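Local structure of filamentous hemagglutinin (Bordetella pertussis, 1RWR) at residues A[181-186]-A[226-231]; A[251-256]-A[264-269]. The protein is an adhesin of Bordetella pertussis exported by two-partner secretion, and the part described here is its secretion domain, which probably directs export across the outer membrane. All blocks are in the same frame, centred on the assembly; numbering follows the deposited sequence.

Interaction 1. Residues A[181-186]-A[226-231]; sequences LADIAV and YGKHIT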
# COMPACT_ATOMS: atom_id res chain seq x y z
N LEU A 181 -3.83 12.16 9.88
CA LEU A 181 -3.06 12.02 8.64
C LEU A 181 -2.19 10.78 8.65
O LEU A 181 -1.39 10.57 9.55
CB LEU A 181 -2.19 13.22 8.46
CG LEU A 181 -1.47 13.62 7.21
CD1 LEU A 181 -2.26 13.54 5.92
CD2 LEU A 181 -1.04 15.08 7.44
N ALA A 182 -2.33 9.98 7.61
CA ALA A 182 -1.49 8.79 7.43
C ALA A 182 -0.10 9.15 6.95
O ALA A 182 0.09 10.09 6.19
CB ALA A 182 -2.12 7.86 6.43
N ASP A 183 0.90 8.40 7.38
CA ASP A 183 2.17 8.37 6.68
C ASP A 183 2.01 7.67 5.34
O ASP A 183 1.09 6.86 5.14
CB ASP A 183 3.20 7.55 7.44
CG ASP A 183 3.71 8.20 8.67
OD1 ASP A 183 3.58 9.40 8.89
OD2 ASP A 183 4.29 7.49 9.53
N ILE A 184 2.87 8.02 4.40
CA ILE A 184 2.87 7.40 3.07
C ILE A 184 4.29 6.92 2.80
O ILE A 184 5.29 7.69 2.99
CB ILE A 184 2.48 8.41 2.00
CG1 ILE A 184 1.07 8.96 2.23
CG2 ILE A 184 2.64 7.77 0.61
CD1 ILE A 184 0.73 10.18 1.37
N ALA A 185 4.43 5.67 2.40
CA ALA A 185 5.71 5.16 1.90
C ALA A 185 5.48 4.46 0.60
O ALA A 185 4.54 3.67 0.48
CB ALA A 185 6.34 4.23 2.90
N VAL A 186 6.30 4.79 -0.39
CA VAL A 186 6.30 4.12 -1.68
C VAL A 186 7.72 3.55 -1.83
O VAL A 186 8.72 4.29 -1.76
CB VAL A 186 5.98 5.08 -2.83
CG1 VAL A 186 6.06 4.33 -4.17
CG2 VAL A 186 4.64 5.72 -2.67
N TYR A 226 -0.19 13.94 0.19
CA TYR A 226 -0.27 14.65 1.46
C TYR A 226 -0.24 13.61 2.57
O TYR A 226 -1.14 12.79 2.71
CB TYR A 226 -1.51 15.50 1.45
CG TYR A 226 -1.83 16.24 2.74
CD1 TYR A 226 -0.89 17.08 3.32
CD2 TYR A 226 -3.07 16.14 3.34
CE1 TYR A 226 -1.16 17.77 4.51
CE2 TYR A 226 -3.35 16.82 4.54
CZ TYR A 226 -2.37 17.64 5.10
OH TYR A 226 -2.58 18.38 6.25
N GLY A 227 0.84 13.61 3.35
CA GLY A 227 1.05 12.61 4.38
C GLY A 227 1.86 13.15 5.53
O GLY A 227 2.58 14.14 5.39
N LYS A 228 1.70 12.52 6.70
CA LYS A 228 2.34 12.98 7.93
C LYS A 228 3.85 12.98 7.78
O LYS A 228 4.52 13.94 8.11
CB LYS A 228 1.86 12.12 9.13
CG LYS A 228 2.44 12.51 10.46
CD LYS A 228 1.69 11.87 11.60
CE LYS A 228 1.94 10.39 11.67
NZ LYS A 228 1.04 9.80 12.68
N HIS A 229 4.38 11.87 7.30
CA HIS A 229 5.68 11.75 6.72
C HIS A 229 5.47 11.08 5.38
O HIS A 229 4.65 10.16 5.27
CB HIS A 229 6.61 10.86 7.55
CG HIS A 229 6.70 11.25 8.99
ND1 HIS A 229 5.80 10.80 9.92
CD2 HIS A 229 7.57 12.05 9.66
CE1 HIS A 229 6.10 11.31 11.11
NE2 HIS A 229 7.16 12.08 10.97
N ILE A 230 6.21 11.52 4.38
CA ILE A 230 6.21 10.91 3.04
C ILE A 230 7.62 10.39 2.76
O ILE A 230 8.62 11.11 2.93
CB ILE A 230 5.83 11.94 1.97
CG1 ILE A 230 4.44 12.51 2.22
CG2 ILE A 230 5.86 11.30 0.56
CD1 ILE A 230 4.09 13.63 1.28
N THR A 231 7.70 9.12 2.36
CA THR A 231 8.95 8.50 2.03
C THR A 231 8.82 7.82 0.66
O THR A 231 7.91 7.03 0.47
CB THR A 231 9.30 7.47 3.06
OG1 THR A 231 9.39 8.10 4.35
CG2 THR A 231 10.67 6.85 2.79
O HOH W 1 -0.26 8.43 10.98
O HOH W 2 -2.04 9.49 12.00
O HOH W 3 -2.00 10.61 4.19
O HOH W 4 6.63 7.50 5.35

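Interaction 2. Residues A[251-256]-A[264-269]; sequences SAITVS and GDATVQ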
# COMPACT_ATOMS: atom_id res chain seq x y z
N SER A 251 5.63 16.95 8.55
CA SER A 251 6.79 16.54 9.35
C SER A 251 8.02 16.03 8.61
O SER A 251 9.12 16.15 9.13
CB SER A 251 6.35 15.48 10.36
OG SER A 251 5.40 16.02 11.25
N ALA A 252 7.88 15.46 7.42
CA ALA A 252 9.06 15.03 6.66
C ALA A 252 8.72 14.57 5.27
O ALA A 252 7.72 13.89 5.06
CB ALA A 252 9.81 13.87 7.35
N ILE A 253 9.63 14.86 4.35
CA ILE A 253 9.66 14.24 3.03
C ILE A 253 11.07 13.71 2.83
O ILE A 253 12.07 14.46 2.93
CB ILE A 253 9.27 15.25 1.93
CG1 ILE A 253 7.81 15.67 2.05
CG2 ILE A 253 9.55 14.70 0.53
CD1 ILE A 253 7.44 16.89 1.20
N THR A 254 11.15 12.44 2.56
CA THR A 254 12.42 11.77 2.32
C THR A 254 12.35 11.00 1.02
O THR A 254 11.44 10.20 0.81
CB THR A 254 12.71 10.80 3.46
OG1 THR A 254 12.58 11.49 4.72
CG2 THR A 254 14.13 10.25 3.40
N VAL A 255 13.31 11.25 0.14
CA VAL A 255 13.43 10.46 -1.10
C VAL A 255 14.83 9.87 -1.19
O VAL A 255 15.84 10.61 -1.08
CB VAL A 255 13.13 11.34 -2.35
CG1 VAL A 255 13.12 10.48 -3.58
CG2 VAL A 255 11.86 12.09 -2.21
N SER A 256 14.90 8.57 -1.43
CA SER A 256 16.15 7.83 -1.59
C SER A 256 16.08 7.08 -2.92
O SER A 256 15.11 6.37 -3.21
CB SER A 256 16.34 6.88 -0.40
OG SER A 256 17.43 5.97 -0.58
N GLY A 264 8.84 17.79 -8.51
CA GLY A 264 8.23 19.10 -8.67
C GLY A 264 8.31 19.89 -7.38
O GLY A 264 9.39 20.10 -6.83
N ASP A 265 7.17 20.40 -6.92
CA ASP A 265 7.10 21.15 -5.66
C ASP A 265 7.05 20.19 -4.48
O ASP A 265 6.35 19.18 -4.52
CB ASP A 265 5.85 22.03 -5.65
CG ASP A 265 5.88 23.08 -6.70
OD1 ASP A 265 6.96 23.40 -7.22
OD2 ASP A 265 4.85 23.65 -7.09
N ALA A 266 7.78 20.51 -3.41
CA ALA A 266 7.68 19.71 -2.17
C ALA A 266 7.83 20.65 -1.00
O ALA A 266 8.73 21.50 -0.99
CB ALA A 266 8.76 18.63 -2.11
N THR A 267 6.97 20.47 0.01
CA THR A 267 6.93 21.34 1.17
C THR A 267 6.75 20.55 2.42
O THR A 267 5.88 19.71 2.49
CB THR A 267 5.74 22.28 1.02
OG1 THR A 267 5.81 22.98 -0.23
CG2 THR A 267 5.71 23.35 2.11
N VAL A 268 7.55 20.85 3.44
CA VAL A 268 7.37 20.26 4.76
C VAL A 268 7.13 21.40 5.74
O VAL A 268 7.90 22.35 5.75
CB VAL A 268 8.62 19.49 5.18
CG1 VAL A 268 8.48 18.88 6.57
CG2 VAL A 268 8.97 18.44 4.12
N GLN A 269 6.11 21.28 6.60
CA GLN A 269 5.78 22.40 7.51
C GLN A 269 6.77 22.54 8.67
O GLN A 269 7.21 23.66 8.99
CB GLN A 269 4.36 22.27 8.08
CG GLN A 269 3.30 22.05 7.00
CD GLN A 269 3.31 23.13 5.93
OE1 GLN A 269 3.66 24.27 6.21
NE2 GLN A 269 2.94 22.78 4.69

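Interaction 1. Residues A[181-186]-A[226-231]
Asp183 and His229 lie side by side where two parallel strands of the beta-helix run together, pointing the same way. In both residues CG is anti to the carbonyl carbon, and Asp183 OD1 accepts from His229 ND1 at 2.8 Å. The acceptor lies in the imidazole plane, whereas the ring nitrogen meets the carboxylate from above its plane, the two planes being 73° apart. A weak bond from His229 N reaches the same OD1. Lys228, bent at chi3 (70°), stops with NZ 4.6 Å from Asp183 OD1, and two waters tie its ammonium to Leu181 O.

Leu181, CG anti to the backbone N (chi1 -166°), crosses Tyr226 at about a right angle and lays CD1 over one ring face, a CH-pi contact 4.0 Å from the centroid. On the face that carries Ile184 and Ile230, Ile184 extends CD1 to 3.5 Å from Tyr226 O. At Gly227 a CB would clash with that methyl, so glycine suits the place. Backbone bonds set the register, Ile184 N reaching His229 O in a nearly straight bond of 2.9 Å.

With ND1 donating and a lysine nearby, Asp183 is probably ionised, and its OD1 restrains the ring's rotation.

Interaction 2. Residues A[251-256]-A[264-269]
Ile253 overlaps Val268 inside the right-handed beta-helix, its CG1 and CD1 sliding along the CG2 methyl as the two side chains run past each other in opposite directions. The fold belongs to the pectate lyase-like clan, and this contact joins two of its walls: strand 252-256 lies in the long parallel sheet, while strand 264-268 comes from another sheet. The strand axes approach to 6.8 Å at an angle of 134°. No hydrogen bond links the segments; methyls meet one another and the backbone where the two walls converge at an angle, their inward side chains meeting in the corner.

In Ile253, CG1 is anti to the carbonyl carbon (chi1 -67°), and the extended chi2 (167°) carries CD1 inward, toward strand 264-268. This reach brings the terminal methyl to three neighbours: Val268 CG2 at 3.6 Å, the CB of Ala266 at 4.0 Å, and the carbonyl oxygen of Thr267 at 3.5 Å from Ile253 CD1. Isoleucine suits this strand position: its beta-branch is at home in a beta strand, and its longer arm carries CD1 to Val268 and Ala266, whose small methyl lets it come near the opposing backbone. The Thr267 side chain turns away from this interior, a sensible direction for a polar group in a strand whose neighbours, Ala266 and Val268, point inward.

Leu247 touches both Ile253 and Ala266, and Leu273 touches both Ala266 and Val268, so residues of adjoining strands continue the apolar filling.

Val268 divides its work between its branches. With CG1 anti to the backbone N, CG2 is placed beside the isoleucine, while CG1 lies against the peptide joining Ser251 to Ala252, 3.5 Å from Ser251 C and 3.6 Å from Ala252 N.

In the fold
Interaction 1 closes before interaction 2 opens along the chain, and their centres lie about 10 Å apart on the same side of the chain's centre. They meet in the long parallel sheet, where strands 183-188, 229-234 and 252-257 are consecutive neighbours. Probable backbone hydrogen bonds from Ile230 to Ala252 and Thr254 connect them directly, and His229 packs on Ser251. Interaction 1 thus joins strands within one wall, along the stacking direction of the coils, whereas interaction 2 joins that wall to strand 261-268. Together they combine hydrogen bonding between coils and apolar contact between walls in one region of the secretion domain.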